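Local atomic coordinates of fimbrial subunit type 1 (Actinomyces oris, PDB entry 3UXF), a protein that forms the shaft of type 1 fimbriae on the surface of Actinomyces oris as their major, cell-wall-anchored subunit. Residues Ser35-Asp40 with Trp170-His175; Pro39-Thr44 with Thr133-Tyr138; Leu45-Cys50 with Ala126-Ala131; Thr62-Pro67 with Met161-Asp166; Leu84-Thr89 with Gly108-Thr113. All coordinates share one frame; numbering follows the deposited sequence.

Contact 1. Residues Ser35-Asp40 with Trp170-His175; sequences STIDPD and WNYNVH
Two hydrogen bonds tie the loop Ser35-Asp40 to aromatic side chains of Trp170-His175. Trp170 NE1 donates to Ser35 O over 2.9 Å, but the bond is bent, 132° at the hydrogen, and the indole nitrogen stands above the carbonyl plane. The second is nearly straight at 175°: the backbone N of Asp38 donates a hydrogen bond to Tyr172 OH, 3.0 Å away, at the edge of the phenol ring. That hydroxyl donates to a water, which donates to Thr36 O. In this N-terminal pilin domain the loop leads into strand 44-48, which pairs in parallel with strand 170-176 in the middle of a four-stranded mixed sheet; Trp170 lies on the latter strand and Tyr172 at its break. In a CH-pi contact, Ile37 CG1 sits over one indole face, 3.8 Å from the centroid of the five-membered ring, while CD1 continues above the six-membered ring. Because CG1 lies beside the backbone N (chi1 -69°), the longer branch rather than CG2 crosses the indole. Trp94 meets the same ring.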
# COMPACT_ATOMS: atom_id res chain seq x y z
N SER A 35 -42.45 -15.33 -21.92
CA SER A 35 -42.22 -13.90 -22.10
C SER A 35 -42.71 -13.08 -20.93
O SER A 35 -42.27 -11.94 -20.75
CB SER A 35 -42.93 -13.41 -23.36
OG SER A 35 -42.49 -14.12 -24.52
N THR A 36 -43.64 -13.64 -20.16
CA THR A 36 -44.18 -12.96 -19.00
C THR A 36 -43.63 -13.59 -17.73
O THR A 36 -43.05 -14.69 -17.78
CB THR A 36 -45.73 -12.98 -19.05
OG1 THR A 36 -46.18 -14.33 -19.10
CG2 THR A 36 -46.19 -12.22 -20.31
N ILE A 37 -43.79 -12.91 -16.60
CA ILE A 37 -43.19 -13.41 -15.36
C ILE A 37 -44.01 -14.50 -14.73
O ILE A 37 -45.23 -14.36 -14.53
CB ILE A 37 -42.95 -12.25 -14.40
CG1 ILE A 37 -41.82 -11.37 -14.96
CG2 ILE A 37 -42.61 -12.77 -13.02
CD1 ILE A 37 -41.42 -10.22 -14.12
N ASP A 38 -43.35 -15.62 -14.46
CA ASP A 38 -44.00 -16.75 -13.79
C ASP A 38 -43.94 -16.55 -12.27
O ASP A 38 -42.88 -16.66 -11.67
CB ASP A 38 -43.34 -18.06 -14.23
CG ASP A 38 -43.83 -19.26 -13.44
OD1 ASP A 38 -44.82 -19.14 -12.70
OD2 ASP A 38 -43.21 -20.34 -13.57
N PRO A 39 -45.07 -16.22 -11.63
CA PRO A 39 -45.05 -15.91 -10.19
C PRO A 39 -44.48 -17.05 -9.36
O PRO A 39 -43.95 -16.78 -8.28
CB PRO A 39 -46.53 -15.71 -9.85
CG PRO A 39 -47.12 -15.27 -11.14
CD PRO A 39 -46.44 -16.13 -12.17
N ASP A 40 -44.59 -18.28 -9.85
CA ASP A 40 -44.15 -19.41 -9.05
C ASP A 40 -42.79 -19.97 -9.50
O ASP A 40 -42.42 -21.10 -9.13
CB ASP A 40 -45.19 -20.52 -9.09
CG ASP A 40 -46.52 -20.08 -8.51
OD1 ASP A 40 -46.52 -19.46 -7.41
OD2 ASP A 40 -47.55 -20.32 -9.17
N TRP A 170 -36.40 -13.99 -19.66
CA TRP A 170 -36.37 -13.57 -18.28
C TRP A 170 -35.36 -14.50 -17.62
O TRP A 170 -35.45 -15.71 -17.77
CB TRP A 170 -37.74 -13.77 -17.62
CG TRP A 170 -38.73 -12.66 -17.83
CD1 TRP A 170 -39.90 -12.73 -18.52
CD2 TRP A 170 -38.65 -11.32 -17.31
NE1 TRP A 170 -40.55 -11.53 -18.48
CE2 TRP A 170 -39.81 -10.64 -17.74
CE3 TRP A 170 -37.72 -10.64 -16.53
CZ2 TRP A 170 -40.05 -9.31 -17.42
CZ3 TRP A 170 -37.97 -9.32 -16.21
CH2 TRP A 170 -39.12 -8.67 -16.66
N ASN A 171 -34.39 -13.93 -16.91
CA ASN A 171 -33.39 -14.75 -16.23
C ASN A 171 -33.71 -14.86 -14.75
O ASN A 171 -33.68 -13.87 -14.03
CB ASN A 171 -32.00 -14.15 -16.44
CG ASN A 171 -30.93 -14.86 -15.62
OD1 ASN A 171 -31.08 -16.02 -15.26
ND2 ASN A 171 -29.85 -14.15 -15.33
N TYR A 172 -34.05 -16.06 -14.30
CA TYR A 172 -34.45 -16.28 -12.92
C TYR A 172 -33.29 -16.71 -12.02
O TYR A 172 -33.46 -16.86 -10.81
CB TYR A 172 -35.57 -17.32 -12.84
CG TYR A 172 -36.87 -16.89 -13.47
CD1 TYR A 172 -37.89 -16.33 -12.70
CD2 TYR A 172 -37.09 -17.03 -14.83
CE1 TYR A 172 -39.08 -15.93 -13.27
CE2 TYR A 172 -38.29 -16.64 -15.41
CZ TYR A 172 -39.27 -16.09 -14.62
OH TYR A 172 -40.46 -15.69 -15.19
N ASN A 173 -32.12 -16.91 -12.61
CA ASN A 173 -30.93 -17.29 -11.85
C ASN A 173 -29.90 -16.20 -12.04
O ASN A 173 -29.07 -16.26 -12.94
CB ASN A 173 -30.41 -18.64 -12.35
CG ASN A 173 -31.43 -19.75 -12.18
OD1 ASN A 173 -31.98 -20.24 -13.16
ND2 ASN A 173 -31.69 -20.13 -10.94
N VAL A 174 -30.02 -15.17 -11.22
CA VAL A 174 -29.22 -13.96 -11.38
C VAL A 174 -27.88 -14.02 -10.67
O VAL A 174 -27.77 -14.48 -9.54
CB VAL A 174 -30.01 -12.73 -10.90
CG1 VAL A 174 -29.18 -11.48 -11.02
CG2 VAL A 174 -31.30 -12.60 -11.69
N HIS A 175 -26.85 -13.54 -11.37
CA HIS A 175 -25.51 -13.46 -10.83
C HIS A 175 -25.12 -12.00 -10.76
O HIS A 175 -25.28 -11.26 -11.73
CB HIS A 175 -24.53 -14.21 -11.72
CG HIS A 175 -24.66 -15.70 -11.64
ND1 HIS A 175 -23.76 -16.49 -10.97
CD2 HIS A 175 -25.60 -16.53 -12.14
CE1 HIS A 175 -24.13 -17.75 -11.06
NE2 HIS A 175 -25.25 -17.81 -11.76
O HOH W 1 -40.78 -16.28 -17.68

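Contact 2. Residues Pro39-Thr44 with Thr133-Tyr138; sequences PDAATT and TEVGAY. With CA (calcium ion), chain D.
In both Thr43 and Thr133 the hydroxyl sits between the backbone N and the carbonyl carbon (chi1 51° and 58°), which brings the two OG1 atoms together across the contact. They lie 2.7 Å apart, a hydrogen bond between the two hydroxyls; Thr133 OG1 is also hydrogen-bonded to Thr129 O. The same torsion leaves Thr43 CG2 beside its own backbone N, where it crosses Val135 at about a right angle, CG2 to CG2 at 4.2 Å. Here the loop running into strand 44-48 meets the loop leading into strand 136-144, so two sheets of the N-terminal pilin domain are joined beside a calcium site. Thr133 O binds the calcium ion at 2.4 Å, and Asp130 supplies the remaining protein ligands. One metal-bound water donates to Ala41 O and hydrogen-bonds to Thr43 OG1, placing these residues in the second shell. A further water donates to Pro39 O and Ala41 O while accepting from Val135 N. Val135 CG2 rests against Ala41 CB, 4.3 Å away.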
# COMPACT_ATOMS: atom_id res chain seq x y z
N PRO A 39 -45.07 -16.22 -11.63
CA PRO A 39 -45.05 -15.91 -10.19
C PRO A 39 -44.48 -17.05 -9.36
O PRO A 39 -43.95 -16.78 -8.28
CB PRO A 39 -46.53 -15.71 -9.85
CG PRO A 39 -47.12 -15.27 -11.14
CD PRO A 39 -46.44 -16.13 -12.17
N ASP A 40 -44.59 -18.28 -9.85
CA ASP A 40 -44.15 -19.41 -9.05
C ASP A 40 -42.79 -19.97 -9.50
O ASP A 40 -42.42 -21.10 -9.13
CB ASP A 40 -45.19 -20.52 -9.09
CG ASP A 40 -46.52 -20.08 -8.51
OD1 ASP A 40 -46.52 -19.46 -7.41
OD2 ASP A 40 -47.55 -20.32 -9.17
N ALA A 41 -42.06 -19.19 -10.29
CA ALA A 41 -40.78 -19.66 -10.83
C ALA A 41 -39.80 -19.92 -9.71
O ALA A 41 -39.77 -19.20 -8.72
CB ALA A 41 -40.19 -18.66 -11.81
N ALA A 42 -38.96 -20.94 -9.91
CA ALA A 42 -37.78 -21.11 -9.06
C ALA A 42 -36.82 -19.99 -9.39
O ALA A 42 -36.72 -19.56 -10.55
CB ALA A 42 -37.10 -22.47 -9.33
N THR A 43 -36.12 -19.51 -8.36
CA THR A 43 -35.14 -18.43 -8.55
C THR A 43 -33.89 -18.74 -7.77
O THR A 43 -33.93 -19.46 -6.78
CB THR A 43 -35.67 -17.08 -8.04
OG1 THR A 43 -36.17 -17.22 -6.71
CG2 THR A 43 -36.77 -16.50 -8.97
N THR A 44 -32.77 -18.14 -8.20
CA THR A 44 -31.57 -18.12 -7.35
C THR A 44 -30.89 -16.77 -7.52
O THR A 44 -31.09 -16.09 -8.53
CB THR A 44 -30.53 -19.24 -7.68
OG1 THR A 44 -30.10 -19.10 -9.03
CG2 THR A 44 -31.15 -20.66 -7.50
N THR A 133 -35.28 -17.46 -1.93
CA THR A 133 -35.63 -16.35 -2.80
C THR A 133 -36.93 -16.65 -3.53
O THR A 133 -37.28 -17.81 -3.77
CB THR A 133 -34.55 -16.07 -3.89
OG1 THR A 133 -34.33 -17.24 -4.70
CG2 THR A 133 -33.25 -15.63 -3.26
N GLU A 134 -37.64 -15.58 -3.87
CA GLU A 134 -38.83 -15.73 -4.70
C GLU A 134 -38.82 -14.60 -5.72
O GLU A 134 -37.95 -13.72 -5.66
CB GLU A 134 -40.10 -15.69 -3.84
CG GLU A 134 -40.27 -14.41 -3.07
CD GLU A 134 -41.42 -14.48 -2.07
OE1 GLU A 134 -42.59 -14.33 -2.49
OE2 GLU A 134 -41.15 -14.66 -0.86
N VAL A 135 -39.73 -14.67 -6.68
CA VAL A 135 -39.89 -13.57 -7.64
C VAL A 135 -40.12 -12.27 -6.89
O VAL A 135 -41.05 -12.14 -6.06
CB VAL A 135 -41.04 -13.85 -8.62
CG1 VAL A 135 -41.39 -12.62 -9.43
CG2 VAL A 135 -40.62 -14.99 -9.56
N GLY A 136 -39.28 -11.29 -7.17
CA GLY A 136 -39.39 -10.00 -6.52
C GLY A 136 -38.09 -9.23 -6.52
O GLY A 136 -37.10 -9.65 -7.11
N ALA A 137 -38.09 -8.08 -5.85
CA ALA A 137 -36.91 -7.24 -5.77
C ALA A 137 -36.28 -7.35 -4.39
O ALA A 137 -36.97 -7.47 -3.39
CB ALA A 137 -37.26 -5.80 -6.09
N TYR A 138 -34.95 -7.32 -4.35
CA TYR A 138 -34.23 -7.45 -3.10
C TYR A 138 -33.16 -6.38 -2.92
O TYR A 138 -32.47 -6.01 -3.86
CB TYR A 138 -33.54 -8.81 -3.01
CG TYR A 138 -34.49 -9.97 -2.85
CD1 TYR A 138 -34.74 -10.51 -1.60
CD2 TYR A 138 -35.14 -10.52 -3.94
CE1 TYR A 138 -35.61 -11.57 -1.44
CE2 TYR A 138 -36.01 -11.57 -3.79
CZ TYR A 138 -36.24 -12.09 -2.54
OH TYR A 138 -37.11 -13.15 -2.39
CA CA D . -38.42 -19.82 -4.26
O HOH W 2 -41.32 -17.36 -7.22
O HOH W 3 -38.45 -18.60 -6.41
O HOH W 4 -40.72 -19.43 -4.99
O HOH W 5 -39.26 -21.99 -3.62
O HOH W 6 -39.46 -19.19 -2.23

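Contact 3. Residues Leu45-Cys50 with Ala126-Ala131; sequences LTVHKC and ASFTDA. With CA (calcium ion), chain D.
The Phe128 ring is met at its edge from Leu45-Cys50: Leu45 O lies in its plane, 3.6 Å from Phe128 CD2, and Val47 CG2 touches the rim at CE2. The two segments form an antiparallel strand pair, 45-48 against 126-128, at one margin of the mixed sheet in the N-terminal pilin domain. Leu45 with Phe128 and Val47 with Ala126 are hydrogen-bonded pairs, each with both backbone bonds made; the shortest runs from Phe128 N to Leu45 O at 2.7 Å. Their side chains share one face, where Leu45 CB meets Phe128 CB and Val47 CB meets Ala126 CB, both at 4.1 Å. Phe79 and Ile81 of strand 78-84 pack against this face, which turns to the second sheet. Thr46 and Ser127, the non-hydrogen-bonded pair, point to the other face. Past strand 125-128, Asp130 binds calcium through O and OD1; past strand 44-48, Cys50 forms the disulfide with Cys71. One water lies 3.0 Å from both Thr46 OG1 and Ser127 OG, bridging the two hydroxyls.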
# COMPACT_ATOMS: atom_id res chain seq x y z
N LEU A 45 -30.10 -16.38 -6.51
CA LEU A 45 -29.32 -15.14 -6.57
C LEU A 45 -27.91 -15.51 -6.14
O LEU A 45 -27.75 -15.98 -5.03
CB LEU A 45 -29.90 -14.10 -5.62
CG LEU A 45 -29.00 -12.86 -5.49
CD1 LEU A 45 -28.80 -12.17 -6.83
CD2 LEU A 45 -29.60 -11.90 -4.43
N THR A 46 -26.92 -15.27 -6.98
CA THR A 46 -25.53 -15.65 -6.66
C THR A 46 -24.71 -14.37 -6.64
O THR A 46 -24.60 -13.69 -7.66
CB THR A 46 -24.98 -16.61 -7.70
OG1 THR A 46 -25.78 -17.80 -7.69
CG2 THR A 46 -23.54 -17.03 -7.34
N VAL A 47 -24.20 -14.01 -5.47
CA VAL A 47 -23.38 -12.80 -5.33
C VAL A 47 -21.90 -13.21 -5.34
O VAL A 47 -21.53 -14.10 -4.59
CB VAL A 47 -23.74 -12.11 -3.99
CG1 VAL A 47 -22.98 -10.76 -3.80
CG2 VAL A 47 -25.26 -11.87 -3.92
N HIS A 48 -21.12 -12.61 -6.23
CA HIS A 48 -19.70 -12.96 -6.39
C HIS A 48 -18.86 -11.91 -5.65
O HIS A 48 -18.85 -10.74 -6.05
CB HIS A 48 -19.34 -12.94 -7.86
CG HIS A 48 -19.99 -14.03 -8.66
ND1 HIS A 48 -19.30 -15.10 -9.18
CD2 HIS A 48 -21.29 -14.22 -9.02
CE1 HIS A 48 -20.13 -15.91 -9.82
NE2 HIS A 48 -21.35 -15.39 -9.73
N LYS A 49 -18.21 -12.31 -4.55
CA LYS A 49 -17.41 -11.38 -3.76
C LYS A 49 -15.94 -11.53 -4.16
O LYS A 49 -15.36 -12.61 -4.07
CB LYS A 49 -17.60 -11.67 -2.27
CG LYS A 49 -16.71 -10.77 -1.35
CD LYS A 49 -17.19 -9.32 -1.37
CE LYS A 49 -16.21 -8.43 -0.53
NZ LYS A 49 -16.72 -7.05 -0.47
N CYS A 50 -15.37 -10.42 -4.63
CA CYS A 50 -14.03 -10.39 -5.21
C CYS A 50 -13.22 -9.29 -4.53
O CYS A 50 -13.76 -8.28 -4.13
CB CYS A 50 -14.12 -10.08 -6.71
SG CYS A 50 -15.20 -11.23 -7.63
N ALA A 126 -21.85 -16.03 -2.49
CA ALA A 126 -22.99 -16.13 -1.59
C ALA A 126 -24.17 -16.59 -2.47
O ALA A 126 -24.70 -15.81 -3.27
CB ALA A 126 -23.28 -14.80 -0.97
N SER A 127 -24.50 -17.87 -2.36
CA SER A 127 -25.45 -18.47 -3.30
C SER A 127 -26.80 -18.62 -2.67
O SER A 127 -27.05 -19.62 -2.02
CB SER A 127 -24.96 -19.84 -3.76
OG SER A 127 -23.77 -19.68 -4.52
N PHE A 128 -27.66 -17.64 -2.87
CA PHE A 128 -29.01 -17.73 -2.31
C PHE A 128 -29.86 -18.66 -3.16
O PHE A 128 -29.87 -18.55 -4.39
CB PHE A 128 -29.66 -16.34 -2.23
CG PHE A 128 -28.97 -15.42 -1.27
CD1 PHE A 128 -29.36 -15.37 0.03
CD2 PHE A 128 -27.87 -14.67 -1.69
CE1 PHE A 128 -28.72 -14.55 0.95
CE2 PHE A 128 -27.21 -13.84 -0.79
CZ PHE A 128 -27.62 -13.78 0.53
N THR A 129 -30.55 -19.60 -2.51
CA THR A 129 -31.19 -20.69 -3.24
C THR A 129 -32.63 -20.36 -3.54
O THR A 129 -33.14 -19.32 -3.13
CB THR A 129 -31.25 -21.97 -2.39
OG1 THR A 129 -32.01 -21.70 -1.20
CG2 THR A 129 -29.81 -22.42 -1.99
N ASP A 130 -33.29 -21.30 -4.20
CA ASP A 130 -34.74 -21.20 -4.43
C ASP A 130 -35.52 -21.18 -3.11
O ASP A 130 -36.55 -20.53 -3.00
CB ASP A 130 -35.16 -22.37 -5.33
CG ASP A 130 -36.62 -22.32 -5.74
OD1 ASP A 130 -37.19 -21.23 -5.91
OD2 ASP A 130 -37.20 -23.41 -5.92
N ALA A 131 -35.03 -21.88 -2.09
CA ALA A 131 -35.71 -21.80 -0.79
C ALA A 131 -35.63 -20.41 -0.17
O ALA A 131 -36.51 -20.02 0.61
CB ALA A 131 -35.15 -22.87 0.22
CA CA D . -38.42 -19.82 -4.26
O HOH W 7 -27.48 -19.29 -5.78
O HOH W 8 -24.36 -20.43 -7.39
O HOH W 4 -40.72 -19.43 -4.99
O HOH W 3 -38.45 -18.60 -6.41
O HOH W 5 -39.26 -21.99 -3.62
O HOH W 6 -39.46 -19.19 -2.23

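Contact 4. Residues Thr62-Pro67 with Met161-Asp166; sequences TGNEDP and MTNPQD
Asn64 and Asn163 meet through their side-chain amides, and this polar link lies beside the closer packing of Thr62 and Gly63 against Met161 and Pro164. Asn64 ND2 donates to Asn163 OD1 over 2.9 Å with an almost straight angle of 174°. The acceptor lies in the Asn64 amide plane, yet the donor stands above the Asn163 carbonyl plane, the two amides being turned 58° from each other. Gln165 N reaches the same oxygen from the opposite face, so two N-H groups grip OD1 and fix the rotation of the Asn163 amide.

The tight part lies along the Thr62-Gly63 backbone. Met161, bent at chi3 (67°), brings its SD to 3.6 Å from Gly63 CA and curls CE beneath Thr62 O, 3.5 Å away. The Pro164 ring crosses the Thr62 side chain at about a right angle, CG 3.6 Å from Thr62 CB, with CD 3.2 Å from Thr62 O. The outer rim is looser: here the exposed Gln165 touches with OE1 at Thr62 CG2, 3.7 Å apart, and with CG near Asn64 ND2. Both loops are braced internally. Thr62 OG1 accepts from Asn64 N in an ST turn, while Asn163 OD1 makes an Asx turn at the start of the type I beta turn Asn163-Asp166, which begins the connection by which strand 161-162 turns back to pair with strand 170-176 at the edge of the mixed sheet.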
# COMPACT_ATOMS: atom_id res chain seq x y z
N THR A 62 -24.92 -7.52 -16.15
CA THR A 62 -25.88 -8.22 -17.00
C THR A 62 -26.81 -9.18 -16.29
O THR A 62 -27.85 -9.54 -16.83
CB THR A 62 -25.19 -9.04 -18.12
OG1 THR A 62 -24.48 -10.16 -17.56
CG2 THR A 62 -24.23 -8.17 -18.92
N GLY A 63 -26.44 -9.61 -15.08
CA GLY A 63 -27.18 -10.66 -14.39
C GLY A 63 -26.77 -12.08 -14.75
O GLY A 63 -27.23 -13.07 -14.14
N ASN A 64 -25.87 -12.18 -15.72
CA ASN A 64 -25.38 -13.48 -16.16
C ASN A 64 -24.03 -13.78 -15.54
O ASN A 64 -23.21 -12.88 -15.34
CB ASN A 64 -25.23 -13.52 -17.68
CG ASN A 64 -26.54 -13.25 -18.40
OD1 ASN A 64 -27.59 -13.70 -17.97
ND2 ASN A 64 -26.49 -12.47 -19.48
N GLU A 65 -23.76 -15.06 -15.28
CA GLU A 65 -22.46 -15.45 -14.76
C GLU A 65 -21.37 -15.09 -15.77
O GLU A 65 -21.55 -15.27 -16.98
CB GLU A 65 -22.43 -16.95 -14.46
CG GLU A 65 -21.17 -17.40 -13.74
CD GLU A 65 -21.23 -18.86 -13.35
OE1 GLU A 65 -22.25 -19.52 -13.63
OE2 GLU A 65 -20.25 -19.36 -12.76
N ASP A 66 -20.25 -14.58 -15.28
CA ASP A 66 -19.13 -14.18 -16.13
C ASP A 66 -17.86 -14.93 -15.73
O ASP A 66 -17.08 -14.47 -14.90
CB ASP A 66 -18.90 -12.67 -16.01
CG ASP A 66 -17.93 -12.15 -17.05
OD1 ASP A 66 -17.39 -12.95 -17.83
OD2 ASP A 66 -17.72 -10.92 -17.09
N PRO A 67 -17.66 -16.10 -16.33
CA PRO A 67 -16.52 -16.96 -16.01
C PRO A 67 -15.16 -16.33 -16.34
O PRO A 67 -14.40 -16.92 -17.10
CB PRO A 67 -16.75 -18.17 -16.91
CG PRO A 67 -17.42 -17.60 -18.11
CD PRO A 67 -18.26 -16.44 -17.64
N MET A 161 -34.43 -10.97 -13.98
CA MET A 161 -33.96 -9.83 -14.74
C MET A 161 -34.22 -10.17 -16.18
O MET A 161 -34.21 -11.34 -16.53
CB MET A 161 -32.43 -9.70 -14.61
CG MET A 161 -31.98 -9.03 -13.35
SD MET A 161 -30.19 -8.89 -13.42
CE MET A 161 -30.03 -7.74 -14.77
N THR A 162 -34.38 -9.15 -17.01
CA THR A 162 -34.45 -9.36 -18.44
C THR A 162 -33.00 -9.52 -18.91
O THR A 162 -32.17 -8.66 -18.64
CB THR A 162 -35.10 -8.17 -19.16
OG1 THR A 162 -36.49 -8.11 -18.82
CG2 THR A 162 -34.97 -8.31 -20.67
N ASN A 163 -32.71 -10.62 -19.58
CA ASN A 163 -31.35 -10.90 -20.05
C ASN A 163 -30.93 -9.96 -21.18
O ASN A 163 -31.46 -10.03 -22.28
CB ASN A 163 -31.26 -12.35 -20.53
CG ASN A 163 -29.83 -12.79 -20.80
OD1 ASN A 163 -28.94 -11.97 -20.96
ND2 ASN A 163 -29.61 -14.10 -20.84
N PRO A 164 -29.98 -9.08 -20.89
CA PRO A 164 -29.51 -8.12 -21.90
C PRO A 164 -28.84 -8.79 -23.09
O PRO A 164 -28.79 -8.21 -24.17
CB PRO A 164 -28.50 -7.25 -21.13
CG PRO A 164 -28.11 -8.06 -19.95
CD PRO A 164 -29.30 -8.89 -19.60
N GLN A 165 -28.35 -10.01 -22.90
CA GLN A 165 -27.71 -10.75 -23.99
C GLN A 165 -28.75 -11.48 -24.84
O GLN A 165 -28.45 -11.97 -25.92
CB GLN A 165 -26.68 -11.73 -23.44
CG GLN A 165 -25.52 -11.06 -22.72
CD GLN A 165 -25.24 -9.66 -23.24
OE1 GLN A 165 -25.17 -8.70 -22.48
NE2 GLN A 165 -25.09 -9.55 -24.55
N ASP A 166 -29.97 -11.55 -24.33
CA ASP A 166 -31.09 -12.16 -25.03
C ASP A 166 -32.37 -11.59 -24.43
O ASP A 166 -32.95 -12.17 -23.52
CB ASP A 166 -31.06 -13.68 -24.90
CG ASP A 166 -32.11 -14.36 -25.75
OD1 ASP A 166 -32.99 -13.65 -26.27
OD2 ASP A 166 -32.06 -15.60 -25.91

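Contact 5. Residues Leu84-Thr89 with Gly108-Thr113; sequences LNVDLT and GALKST
Leu110, Leu84 and Asn85 carry most of this contact. Leu110 spans the junction: its CB lies 4.1 Å from Leu84 CB, and its side chain crosses that of Val86 at about a right angle, CD1 4.1 Å from CG1. Its carbonyl oxygen accepts a hydrogen bond from Asn85 N at 2.7 Å, with Leu84 CA in a CA-H...O contact. Leu84 faces Lys111 in a single antiparallel, non-hydrogen-bonded pair; the side chains diverge, although Leu84 CD2 still reaches Lys111 CG at 4.0 Å. Asn85, centre of an inverse gamma turn, holds its CG beside the backbone N (chi1 -74°), which carries the amide across to Ser112, where ND2 lies 3.4 Å from CB. The Ser112 hydroxyl is hydrogen-bonded instead to Lys83 O and Thr114 N. The contact joins the ends of a helical excursion: the chain leaves strand 78-84, passes through helices 91-99 and 104-107, and returns through strand 111-112 to strand 114-119, with Thr96 against Val86 and Leu110 and strand 136-144 behind Leu84.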
# COMPACT_ATOMS: atom_id res chain seq x y z
N LEU A 84 -38.15 -6.44 -1.07
CA LEU A 84 -38.78 -5.12 -1.08
C LEU A 84 -40.25 -5.29 -1.31
O LEU A 84 -40.70 -6.30 -1.90
CB LEU A 84 -38.17 -4.23 -2.16
CG LEU A 84 -36.65 -4.03 -2.04
CD1 LEU A 84 -36.19 -2.99 -3.05
CD2 LEU A 84 -36.23 -3.63 -0.61
N ASN A 85 -41.02 -4.31 -0.86
CA ASN A 85 -42.47 -4.38 -0.99
C ASN A 85 -42.91 -3.84 -2.35
O ASN A 85 -43.55 -2.79 -2.46
CB ASN A 85 -43.12 -3.58 0.13
CG ASN A 85 -43.03 -4.29 1.47
OD1 ASN A 85 -42.83 -3.66 2.52
ND2 ASN A 85 -43.17 -5.61 1.45
N VAL A 86 -42.51 -4.57 -3.39
CA VAL A 86 -42.98 -4.34 -4.74
C VAL A 86 -43.37 -5.69 -5.32
O VAL A 86 -42.73 -6.71 -5.04
CB VAL A 86 -41.93 -3.67 -5.67
CG1 VAL A 86 -41.65 -2.22 -5.24
CG2 VAL A 86 -40.65 -4.50 -5.71
N ASP A 87 -44.45 -5.71 -6.08
CA ASP A 87 -44.90 -6.97 -6.66
C ASP A 87 -44.43 -7.04 -8.11
O ASP A 87 -44.99 -6.36 -8.98
CB ASP A 87 -46.44 -7.02 -6.59
CG ASP A 87 -47.02 -8.32 -7.09
OD1 ASP A 87 -46.31 -9.11 -7.74
OD2 ASP A 87 -48.24 -8.57 -6.81
N LEU A 88 -43.41 -7.87 -8.39
CA LEU A 88 -42.84 -7.86 -9.73
C LEU A 88 -43.68 -8.74 -10.69
O LEU A 88 -43.32 -8.91 -11.87
CB LEU A 88 -41.37 -8.31 -9.71
CG LEU A 88 -40.43 -7.30 -9.02
CD1 LEU A 88 -39.00 -7.72 -9.35
CD2 LEU A 88 -40.69 -5.88 -9.49
N THR A 89 -44.79 -9.27 -10.20
CA THR A 89 -45.73 -9.90 -11.12
C THR A 89 -46.71 -8.87 -11.68
O THR A 89 -47.63 -9.24 -12.41
CB THR A 89 -46.51 -11.09 -10.49
OG1 THR A 89 -47.46 -10.61 -9.55
CG2 THR A 89 -45.57 -12.07 -9.81
N GLY A 108 -34.52 1.45 0.33
CA GLY A 108 -34.61 0.98 1.70
C GLY A 108 -35.94 1.24 2.38
O GLY A 108 -36.33 0.48 3.27
N ALA A 109 -36.63 2.29 1.95
CA ALA A 109 -37.96 2.62 2.46
C ALA A 109 -38.98 1.54 2.10
O ALA A 109 -40.06 1.48 2.69
CB ALA A 109 -38.41 3.98 1.92
N LEU A 110 -38.64 0.69 1.14
CA LEU A 110 -39.53 -0.40 0.70
C LEU A 110 -39.23 -1.75 1.35
O LEU A 110 -39.86 -2.77 1.01
CB LEU A 110 -39.47 -0.55 -0.82
CG LEU A 110 -40.04 0.59 -1.65
CD1 LEU A 110 -39.48 0.48 -3.06
CD2 LEU A 110 -41.55 0.59 -1.65
N LYS A 111 -38.31 -1.78 2.31
CA LYS A 111 -37.91 -3.05 2.92
C LYS A 111 -39.03 -3.73 3.65
O LYS A 111 -39.71 -3.09 4.45
CB LYS A 111 -36.73 -2.88 3.88
CG LYS A 111 -35.40 -2.67 3.17
CD LYS A 111 -34.22 -2.69 4.14
CE LYS A 111 -34.06 -1.36 4.84
NZ LYS A 111 -32.89 -1.42 5.78
N SER A 112 -39.18 -5.04 3.40
CA SER A 112 -40.10 -5.88 4.17
C SER A 112 -39.32 -6.47 5.34
O SER A 112 -38.14 -6.20 5.49
CB SER A 112 -40.66 -7.02 3.30
OG SER A 112 -39.69 -8.04 3.09
N THR A 113 -39.98 -7.33 6.11
CA THR A 113 -39.31 -8.09 7.15
C THR A 113 -38.81 -9.45 6.65
O THR A 113 -38.31 -10.25 7.43
CB THR A 113 -40.24 -8.33 8.35
OG1 THR A 113 -41.44 -8.96 7.90
CG2 THR A 113 -40.58 -7.01 9.00
O HOH W 9 -42.47 -0.35 2.31

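Overall arrangement
All five contacts belong to the N-terminal domain of the pilin and lie on one side of the chain's centre. Contacts 1, 3 and 4 reach the mixed sheet, whose strands run in the order 125-128, 44-48, 170-176, 161-162. Contact 5 lies beside the antiparallel sheet, and contact 2 bridges between the two, its centre 13 Å from those of contacts 3 and 5. Contacts 2 and 3 share the calcium ion, held in the loop between strands 125-128 and 136-144, beside the approach to strand 44-48. Along the chain, contact 1 spans the other four and contact 5 is the innermost, whereas contact 4 interleaves with contacts 2 and 3. Contact 1 joins the start of the modelled chain to strand 170-176, the last in this sheet.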